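Local coordinates for heat shock protein-related protein (Deinococcus radiodurans, PDB 4FEI), which belongs to the small heat shock proteins and probably acts as a stress-response chaperone that holds unfolding proteins, represented here by its alpha-crystallin domain, at residues 2-11 against 59-70; 22-32 against 42-50. All coordinates share one frame; numbering follows the deposited sequence.

Interaction 1. Residues 2-11 against 59-70; sequences GGPWTPAADW and PSGRFVRELAFP
The indole of W11 carries the ring of P70 over one face, with P70 CG 3.6 Å from the centroid of the five-membered ring in a CH-pi contact, while L67 CB meets the edge of the same indole near its plane. With its CG beside the backbone N (chi1 -73°), W11 swings its six-membered ring toward F69, and W11 CH2 comes within 3.5 Å of F69 CD2 at an oblique tilt. Were an alanine to stand here, P70 and F69 would probably lose the surface they pack on, and a gap would open beside L67. At the other end, F63 turns its edge to the face of W5 in a T-shaped (edge-to-face) pair, the planes at 73°. P7 CD lies over one face of W5, G61 O is in plane at its edge, and P59 CB approaches W5 CD1 obliquely at 3.5 Å. P7 CG sits over a face of F63, 3.8 Å from the ring centroid. In this alpha-crystallin domain, an immunoglobulin-like beta sandwich, strand 9-14 belongs to one sheet and strand 62-68 to the other; A9 and W11 point toward L67 across the layers, while W5, P7 and F63 close one end. The guanidinium of R65 lies between T6 CG2 and L67 CD2 on opposite faces, and R65 NH1 donates to P7 O (2.8 Å), tilted out of the carbonyl plane; its salt bridge is to E57 of the second subunit. S60 N donates to G3 O at 2.9 Å. One water gathers W5 N, S60 O and R62 O; a second donates to W5 O and accepts from V64 N.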
loop_
_atom_site.group_PDB
_atom_site.type_symbol
_atom_site.label_atom_id
_atom_site.label_comp_id
_atom_site.label_asym_id
_atom_site.label_seq_id
_atom_site.Cartn_x
_atom_site.Cartn_y
_atom_site.Cartn_z
ATOM N N GLY A 2 -13.775 -4.495 6.026
ATOM C CA GLY A 2 -12.471 -4.030 6.534
ATOM C C GLY A 2 -11.685 -5.144 7.249
ATOM O O GLY A 2 -11.825 -5.318 8.467
ATOM N N GLY A 3 -10.855 -5.886 6.502
ATOM C CA GLY A 3 -10.233 -7.126 7.008
ATOM C C GLY A 3 -8.980 -6.966 7.861
ATOM O O GLY A 3 -8.404 -5.873 7.933
ATOM N N PRO A 4 -8.539 -8.054 8.510
ATOM C CA PRO A 4 -7.327 -7.954 9.348
ATOM C C PRO A 4 -6.103 -7.703 8.449
ATOM O O PRO A 4 -5.981 -8.292 7.372
ATOM C CB PRO A 4 -7.223 -9.338 10.018
ATOM C CG PRO A 4 -8.590 -10.020 9.764
ATOM C CD PRO A 4 -9.105 -9.419 8.491
ATOM N N TRP A 5 -5.209 -6.844 8.918
ATOM C CA TRP A 5 -4.118 -6.349 8.092
ATOM C C TRP A 5 -2.807 -7.089 8.364
ATOM O O TRP A 5 -2.306 -7.109 9.510
ATOM C CB TRP A 5 -3.920 -4.842 8.361
ATOM C CG TRP A 5 -3.108 -4.165 7.338
ATOM C CD1 TRP A 5 -2.751 -4.658 6.100
ATOM C CD2 TRP A 5 -2.576 -2.829 7.412
ATOM N NE1 TRP A 5 -2.036 -3.706 5.410
ATOM C CE2 TRP A 5 -1.915 -2.577 6.195
ATOM C CE3 TRP A 5 -2.603 -1.821 8.395
ATOM C CZ2 TRP A 5 -1.277 -1.365 5.935
ATOM C CZ3 TRP A 5 -1.967 -0.633 8.141
ATOM C CH2 TRP A 5 -1.304 -0.412 6.912
ATOM N N THR A 6 -2.275 -7.691 7.292
ATOM C CA THR A 6 -0.922 -8.245 7.248
ATOM C C THR A 6 -0.184 -7.624 6.050
ATOM O O THR A 6 -0.310 -8.090 4.923
ATOM C CB THR A 6 -0.943 -9.799 7.205
ATOM O OG1 THR A 6 -1.616 -10.288 8.387
ATOM C CG2 THR A 6 0.494 -10.418 7.180
ATOM N N PRO A 7 0.583 -6.545 6.300
ATOM C CA PRO A 7 1.243 -5.830 5.190
ATOM C C PRO A 7 2.350 -6.665 4.577
ATOM O O PRO A 7 3.185 -7.223 5.312
ATOM C CB PRO A 7 1.798 -4.550 5.849
ATOM C CG PRO A 7 1.747 -4.764 7.325
ATOM C CD PRO A 7 0.764 -5.875 7.613
ATOM N N ALA A 8 2.332 -6.757 3.241
ATOM C CA ALA A 8 3.284 -7.549 2.479
ATOM C C ALA A 8 4.762 -7.034 2.636
ATOM O O ALA A 8 5.010 -5.812 2.656
ATOM C CB ALA A 8 2.844 -7.625 1.020
ATOM N N ALA A 9 5.710 -7.960 2.750
ATOM C CA ALA A 9 7.134 -7.648 3.102
ATOM C C ALA A 9 8.146 -8.254 2.099
ATOM O O ALA A 9 8.033 -9.403 1.698
ATOM C CB ALA A 9 7.461 -8.140 4.495
ATOM N N ASP A 10 9.131 -7.462 1.714
ATOM C CA ASP A 10 10.251 -7.914 0.904
ATOM C C ASP A 10 11.548 -7.727 1.691
ATOM O O ASP A 10 11.694 -6.778 2.450
ATOM C CB ASP A 10 10.375 -7.045 -0.371
ATOM C CG ASP A 10 9.386 -7.443 -1.468
ATOM O OD1 ASP A 10 8.713 -8.491 -1.320
ATOM O OD2 ASP A 10 9.299 -6.700 -2.461
ATOM N N TRP A 11 12.495 -8.608 1.453
ATOM C CA TRP A 11 13.880 -8.413 1.857
ATOM C C TRP A 11 14.754 -8.230 0.620
ATOM O O TRP A 11 14.800 -9.072 -0.262
ATOM C CB TRP A 11 14.369 -9.610 2.661
ATOM C CG TRP A 11 13.764 -9.642 4.066
ATOM C CD1 TRP A 11 12.733 -10.436 4.501
ATOM C CD2 TRP A 11 14.183 -8.860 5.200
ATOM N NE1 TRP A 11 12.474 -10.172 5.849
ATOM C CE2 TRP A 11 13.343 -9.205 6.290
ATOM C CE3 TRP A 11 15.185 -7.917 5.401
ATOM C CZ2 TRP A 11 13.496 -8.647 7.569
ATOM C CZ3 TRP A 11 15.324 -7.331 6.670
ATOM C CH2 TRP A 11 14.483 -7.698 7.732
ATOM N N PRO A 59 -7.664 -3.966 3.821
ATOM C CA PRO A 59 -7.493 -4.246 5.269
ATOM C C PRO A 59 -7.472 -2.977 6.128
ATOM O O PRO A 59 -7.029 -1.937 5.644
ATOM C CB PRO A 59 -6.113 -4.907 5.346
ATOM C CG PRO A 59 -5.561 -4.975 3.949
ATOM C CD PRO A 59 -6.391 -4.102 3.072
ATOM N N SER A 60 -7.898 -3.084 7.400
ATOM C CA SER A 60 -7.923 -1.962 8.348
ATOM C C SER A 60 -7.355 -2.376 9.688
ATOM O O SER A 60 -7.287 -3.560 9.994
ATOM C CB SER A 60 -9.375 -1.530 8.648
ATOM O OG SER A 60 -9.892 -0.862 7.543
ATOM N N GLY A 61 -7.070 -1.373 10.524
ATOM C CA GLY A 61 -6.777 -1.568 11.931
ATOM C C GLY A 61 -5.293 -1.803 12.169
ATOM O O GLY A 61 -4.457 -1.438 11.334
ATOM N N ARG A 62 -4.987 -2.410 13.315
ATOM C CA ARG A 62 -3.612 -2.668 13.742
ATOM C C ARG A 62 -3.007 -3.873 13.032
ATOM O O ARG A 62 -3.708 -4.820 12.683
ATOM C CB ARG A 62 -3.556 -2.815 15.255
ATOM C CG ARG A 62 -2.408 -3.659 15.814
ATOM C CD ARG A 62 -1.204 -2.831 16.206
ATOM N NE ARG A 62 -0.413 -3.598 17.134
ATOM C CZ ARG A 62 0.452 -3.078 17.988
ATOM N NH1 ARG A 62 0.650 -1.746 17.994
ATOM N NH2 ARG A 62 1.129 -3.888 18.795
ATOM N N PHE A 63 -1.710 -3.789 12.752
ATOM C CA PHE A 63 -0.966 -4.898 12.201
ATOM C C PHE A 63 0.262 -5.202 13.087
ATOM O O PHE A 63 0.809 -4.312 13.727
ATOM C CB PHE A 63 -0.522 -4.575 10.758
ATOM C CG PHE A 63 0.706 -3.658 10.672
ATOM C CD1 PHE A 63 2.019 -4.163 10.794
ATOM C CD2 PHE A 63 0.547 -2.306 10.417
ATOM C CE1 PHE A 63 3.102 -3.333 10.688
ATOM C CE2 PHE A 63 1.650 -1.464 10.300
ATOM C CZ PHE A 63 2.922 -1.971 10.447
ATOM N N VAL A 64 0.657 -6.466 13.121
ATOM C CA VAL A 64 1.837 -6.873 13.829
ATOM C C VAL A 64 2.549 -7.951 13.006
ATOM O O VAL A 64 1.945 -8.993 12.686
ATOM C CB VAL A 64 1.523 -7.439 15.282
ATOM C CG1 VAL A 64 2.839 -7.846 15.992
ATOM C CG2 VAL A 64 0.705 -6.440 16.094
ATOM N N ARG A 65 3.812 -7.701 12.654
ATOM C CA ARG A 65 4.647 -8.724 11.988
ATOM C C ARG A 65 5.935 -9.019 12.746
ATOM O O ARG A 65 6.583 -8.097 13.262
ATOM C CB ARG A 65 4.932 -8.370 10.530
ATOM C CG ARG A 65 3.655 -8.232 9.751
ATOM C CD ARG A 65 3.816 -8.544 8.372
ATOM N NE ARG A 65 4.049 -9.966 8.157
ATOM C CZ ARG A 65 4.450 -10.438 6.983
ATOM N NH1 ARG A 65 4.619 -9.590 5.938
ATOM N NH2 ARG A 65 4.694 -11.721 6.842
ATOM N N GLU A 66 6.267 -10.302 12.831
ATOM C CA GLU A 66 7.516 -10.780 13.415
ATOM C C GLU A 66 8.304 -11.446 12.266
ATOM O O GLU A 66 7.885 -12.493 11.718
ATOM C CB GLU A 66 7.232 -11.759 14.542
ATOM C CG GLU A 66 8.196 -11.734 15.679
ATOM C CD GLU A 66 7.655 -12.439 16.936
ATOM O OE1 GLU A 66 7.647 -11.786 18.037
ATOM O OE2 GLU A 66 7.255 -13.641 16.844
ATOM N N LEU A 67 9.420 -10.810 11.870
ATOM C CA LEU A 67 10.092 -11.144 10.609
ATOM C C LEU A 67 11.552 -11.465 10.883
ATOM O O LEU A 67 12.265 -10.649 11.485
ATOM C CB LEU A 67 9.997 -9.990 9.579
ATOM C CG LEU A 67 8.650 -9.343 9.249
ATOM C CD1 LEU A 67 8.901 -7.984 8.649
ATOM C CD2 LEU A 67 7.752 -10.183 8.317
ATOM N N ALA A 68 11.981 -12.657 10.462
ATOM C CA ALA A 68 13.350 -13.137 10.749
ATOM C C ALA A 68 14.269 -12.563 9.715
ATOM O O ALA A 68 13.905 -12.545 8.519
ATOM C CB ALA A 68 13.400 -14.667 10.681
ATOM N N PHE A 69 15.438 -12.077 10.138
ATOM C CA PHE A 69 16.458 -11.598 9.174
ATOM C C PHE A 69 16.955 -12.752 8.292
ATOM O O PHE A 69 17.359 -13.780 8.805
ATOM C CB PHE A 69 17.657 -10.975 9.879
ATOM C CG PHE A 69 17.337 -9.740 10.666
ATOM C CD1 PHE A 69 17.391 -9.746 12.074
ATOM C CD2 PHE A 69 17.009 -8.563 10.012
ATOM C CE1 PHE A 69 17.088 -8.598 12.803
ATOM C CE2 PHE A 69 16.711 -7.389 10.733
ATOM C CZ PHE A 69 16.755 -7.408 12.132
ATOM N N PRO A 70 16.925 -12.573 6.967
ATOM C CA PRO A 70 17.418 -13.614 6.027
ATOM C C PRO A 70 18.922 -13.746 6.127
ATOM O O PRO A 70 19.478 -14.766 5.716
ATOM C CB PRO A 70 17.058 -13.045 4.620
ATOM C CG PRO A 70 16.039 -11.955 4.890
ATOM C CD PRO A 70 16.367 -11.402 6.259
HETATM O O HOH W 1 -5.825 -5.362 11.363
HETATM O O HOH W 2 0.002 -7.987 10.760
#

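Interaction 2. Residues 22-32 against 42-50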
loop_
_atom_site.group_PDB
_atom_site.type_symbol
_atom_site.label_atom_id
_atom_site.label_comp_id
_atom_site.label_asym_id
_atom_site.label_seq_id
_atom_site.Cartn_x
_atom_site.Cartn_y
_atom_site.Cartn_z
ATOM N N LEU A 22 8.179 -2.719 3.357
ATOM C CA LEU A 22 6.881 -3.140 3.915
ATOM C C LEU A 22 5.767 -2.246 3.354
ATOM O O LEU A 22 5.821 -1.041 3.516
ATOM C CB LEU A 22 6.935 -3.080 5.454
ATOM C CG LEU A 22 5.818 -3.790 6.204
ATOM C CD1 LEU A 22 6.008 -5.317 6.152
ATOM C CD2 LEU A 22 5.741 -3.280 7.684
ATOM N N ASP A 23 4.797 -2.840 2.674
ATOM C CA ASP A 23 3.714 -2.068 2.051
ATOM C C ASP A 23 2.716 -1.638 3.138
ATOM O O ASP A 23 1.895 -2.460 3.608
ATOM C CB ASP A 23 2.964 -2.886 0.987
ATOM C CG ASP A 23 3.730 -3.016 -0.294
ATOM O OD1 ASP A 23 3.434 -3.970 -1.069
ATOM O OD2 ASP A 23 4.604 -2.176 -0.563
ATOM N N VAL A 24 2.802 -0.351 3.518
ATOM C CA VAL A 24 1.920 0.191 4.547
ATOM C C VAL A 24 1.156 1.474 4.061
ATOM O O VAL A 24 1.340 2.559 4.613
ATOM C CB VAL A 24 2.710 0.434 5.901
ATOM C CG1 VAL A 24 3.072 -0.911 6.611
ATOM C CG2 VAL A 24 3.964 1.264 5.668
ATOM N N PRO A 25 0.333 1.358 3.005
ATOM C CA PRO A 25 -0.362 2.576 2.556
ATOM C C PRO A 25 -1.415 3.045 3.561
ATOM O O PRO A 25 -2.091 2.208 4.148
ATOM C CB PRO A 25 -1.030 2.142 1.226
ATOM C CG PRO A 25 -1.242 0.718 1.372
ATOM C CD PRO A 25 -0.067 0.188 2.205
ATOM N N GLY A 26 -1.511 4.362 3.769
ATOM C CA GLY A 26 -2.553 4.960 4.617
ATOM C C GLY A 26 -2.289 4.837 6.131
ATOM O O GLY A 26 -3.155 5.197 6.940
ATOM N N VAL A 27 -1.101 4.351 6.521
ATOM C CA VAL A 27 -0.775 4.152 7.935
ATOM C C VAL A 27 -0.734 5.496 8.673
ATOM O O VAL A 27 -0.356 6.518 8.073
ATOM C CB VAL A 27 0.567 3.408 8.070
ATOM C CG1 VAL A 27 0.862 2.961 9.495
ATOM C CG2 VAL A 27 0.438 2.231 7.317
ATOM N N ASP A 28 -1.178 5.492 9.927
ATOM C CA ASP A 28 -0.947 6.602 10.826
ATOM C C ASP A 28 0.541 6.472 11.189
ATOM O O ASP A 28 0.948 5.512 11.885
ATOM C CB ASP A 28 -1.812 6.455 12.086
ATOM C CG ASP A 28 -1.640 7.629 13.065
ATOM O OD1 ASP A 28 -0.636 8.424 12.989
ATOM O OD2 ASP A 28 -2.539 7.777 13.934
ATOM N N ALA A 29 1.356 7.408 10.694
ATOM C CA ALA A 29 2.810 7.308 10.832
ATOM C C ALA A 29 3.227 7.240 12.305
ATOM O O ALA A 29 4.231 6.581 12.642
ATOM C CB ALA A 29 3.488 8.486 10.135
ATOM N N GLY A 30 2.457 7.930 13.162
ATOM C CA GLY A 30 2.741 8.047 14.612
ATOM C C GLY A 30 2.505 6.755 15.396
ATOM O O GLY A 30 2.771 6.706 16.603
ATOM N N THR A 31 2.009 5.707 14.731
ATOM C CA THR A 31 1.716 4.420 15.416
ATOM C C THR A 31 2.767 3.328 15.061
ATOM O O THR A 31 2.799 2.262 15.664
ATOM C CB THR A 31 0.330 3.834 15.024
ATOM O OG1 THR A 31 0.312 3.581 13.598
ATOM C CG2 THR A 31 -0.850 4.787 15.450
ATOM N N LEU A 32 3.578 3.595 14.050
ATOM C CA LEU A 32 4.629 2.694 13.616
ATOM C C LEU A 32 5.687 2.484 14.705
ATOM O O LEU A 32 6.234 3.424 15.256
ATOM C CB LEU A 32 5.277 3.258 12.341
ATOM C CG LEU A 32 4.544 3.115 11.022
ATOM C CD1 LEU A 32 5.202 3.984 9.930
ATOM C CD2 LEU A 32 4.472 1.628 10.604
ATOM N N THR A 42 10.538 -6.888 14.624
ATOM C CA THR A 42 9.111 -6.770 14.898
ATOM C C THR A 42 8.627 -5.425 14.437
ATOM O O THR A 42 9.206 -4.412 14.801
ATOM C CB THR A 42 8.738 -7.059 16.356
ATOM O OG1 THR A 42 9.270 -8.348 16.727
ATOM C CG2 THR A 42 7.203 -7.034 16.517
ATOM N N VAL A 43 7.609 -5.442 13.575
ATOM C CA VAL A 43 7.024 -4.210 13.051
ATOM C C VAL A 43 5.545 -4.178 13.444
ATOM O O VAL A 43 4.821 -5.180 13.263
ATOM C CB VAL A 43 7.101 -4.107 11.473
ATOM C CG1 VAL A 43 6.736 -2.715 11.055
ATOM C CG2 VAL A 43 8.456 -4.401 10.970
ATOM N N SER A 44 5.095 -3.032 13.948
ATOM C CA SER A 44 3.709 -2.833 14.299
ATOM C C SER A 44 3.274 -1.444 13.904
ATOM O O SER A 44 4.090 -0.563 13.742
ATOM C CB SER A 44 3.488 -3.091 15.805
ATOM O OG SER A 44 4.259 -2.185 16.587
ATOM N N GLY A 45 1.970 -1.267 13.712
ATOM C CA GLY A 45 1.379 0.025 13.403
ATOM C C GLY A 45 -0.109 -0.113 13.198
ATOM O O GLY A 45 -0.680 -1.163 13.497
ATOM N N GLU A 46 -0.743 0.933 12.634
ATOM C CA GLU A 46 -2.180 0.964 12.519
ATOM C C GLU A 46 -2.622 1.858 11.368
ATOM O O GLU A 46 -1.965 2.851 11.052
ATOM C CB GLU A 46 -2.751 1.497 13.832
ATOM C CG GLU A 46 -4.266 1.562 13.908
ATOM C CD GLU A 46 -4.781 2.145 15.206
ATOM O OE1 GLU A 46 -6.028 2.171 15.420
ATOM O OE2 GLU A 46 -3.964 2.585 16.014
ATOM N N ARG A 47 -3.755 1.520 10.753
ATOM C CA ARG A 47 -4.464 2.473 9.918
ATOM C C ARG A 47 -5.962 2.471 10.254
ATOM O O ARG A 47 -6.517 1.424 10.562
ATOM C CB ARG A 47 -4.177 2.285 8.413
ATOM C CG ARG A 47 -4.958 1.203 7.709
ATOM C CD ARG A 47 -4.746 1.372 6.200
ATOM N NE ARG A 47 -5.215 0.267 5.379
ATOM C CZ ARG A 47 -5.064 0.205 4.051
ATOM N NH1 ARG A 47 -4.498 1.211 3.389
ATOM N NH2 ARG A 47 -5.535 -0.834 3.355
ATOM N N PRO A 48 -6.604 3.656 10.204
ATOM C CA PRO A 48 -8.030 3.744 10.530
ATOM C C PRO A 48 -8.913 2.953 9.550
ATOM O O PRO A 48 -8.582 2.820 8.360
ATOM C CB PRO A 48 -8.334 5.267 10.442
ATOM C CG PRO A 48 -7.284 5.831 9.537
ATOM C CD PRO A 48 -6.036 4.966 9.815
ATOM N N GLY A 49 -10.028 2.436 10.041
ATOM C CA GLY A 49 -11.032 1.865 9.166
ATOM C C GLY A 49 -11.719 2.952 8.355
ATOM O O GLY A 49 -11.969 4.069 8.827
ATOM N N THR A 50 -12.076 2.625 7.130
ATOM C CA THR A 50 -12.773 3.593 6.272
ATOM C C THR A 50 -14.242 3.666 6.648
ATOM O O THR A 50 -14.882 2.619 6.861
ATOM C CB THR A 50 -12.582 3.212 4.817
ATOM O OG1 THR A 50 -11.190 2.944 4.604
ATOM C CG2 THR A 50 -13.002 4.317 3.912
HETATM O O HOH W 3 2.623 0.120 17.139
#
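V27 and R47 approach with their CA atoms 4.5 Å apart, and the CA atoms of L32 and G45 come slightly nearer, at 4.2 Å, as the chain from 22 to 32 leaves its strand through a type II turn (V24 to V27) and curls over strand 40-47. D28 N donates to E46 O at 3.0 Å, nearly along the C=O axis, and L32 CA makes a CH...O contact with S44 O. D28 O accepts from both T31 N and T31 OG1, while D28 OD1, met from above the carboxylate plane, takes G30 N in an Asx turn. Held between the backbone N and the carbonyl carbon (chi1 61°), T31 OG1 also receives a weak bond from E46 N, 3.0 Å away. R47 runs extended past the turn, its NH1 2.7 Å from P25 O in a weak, bent bond; the stronger partner of this guanidinium lies outside the contact, where R47 NH2 forms a salt bridge with D23 of the second subunit. Deeper in, L22 CD2 and V43 CG1 meet tip to tip at 3.6 Å. A water donates to T31 O and also bonds to S44 OG. The arrangement is that of a loop crossing from one sheet of the alpha-crystallin beta sandwich to the other.

How the interactions relate
Both contacts tie the two sheets of the sandwich together and share its strands: 9-14 neighbours 17-23 in one sheet, and 62-68 neighbours 40-47 in the other. Neither is wholly core: 6 of 19 touching residues are buried in interaction 1 and 5 of 13 in interaction 2. Interaction 1 works mainly through rings and prolines, some between the layers and some at their ends, whereas interaction 2, smaller in buried area, relies more on backbone and hydroxyl hydrogen bonds of a partly exposed loop. They join directly: R65 N probably bonds to V43 O, G61 N to R47 O, and W5 makes a cation-pi contact with R47. Arginines from each reach acidic residues of the second subunit.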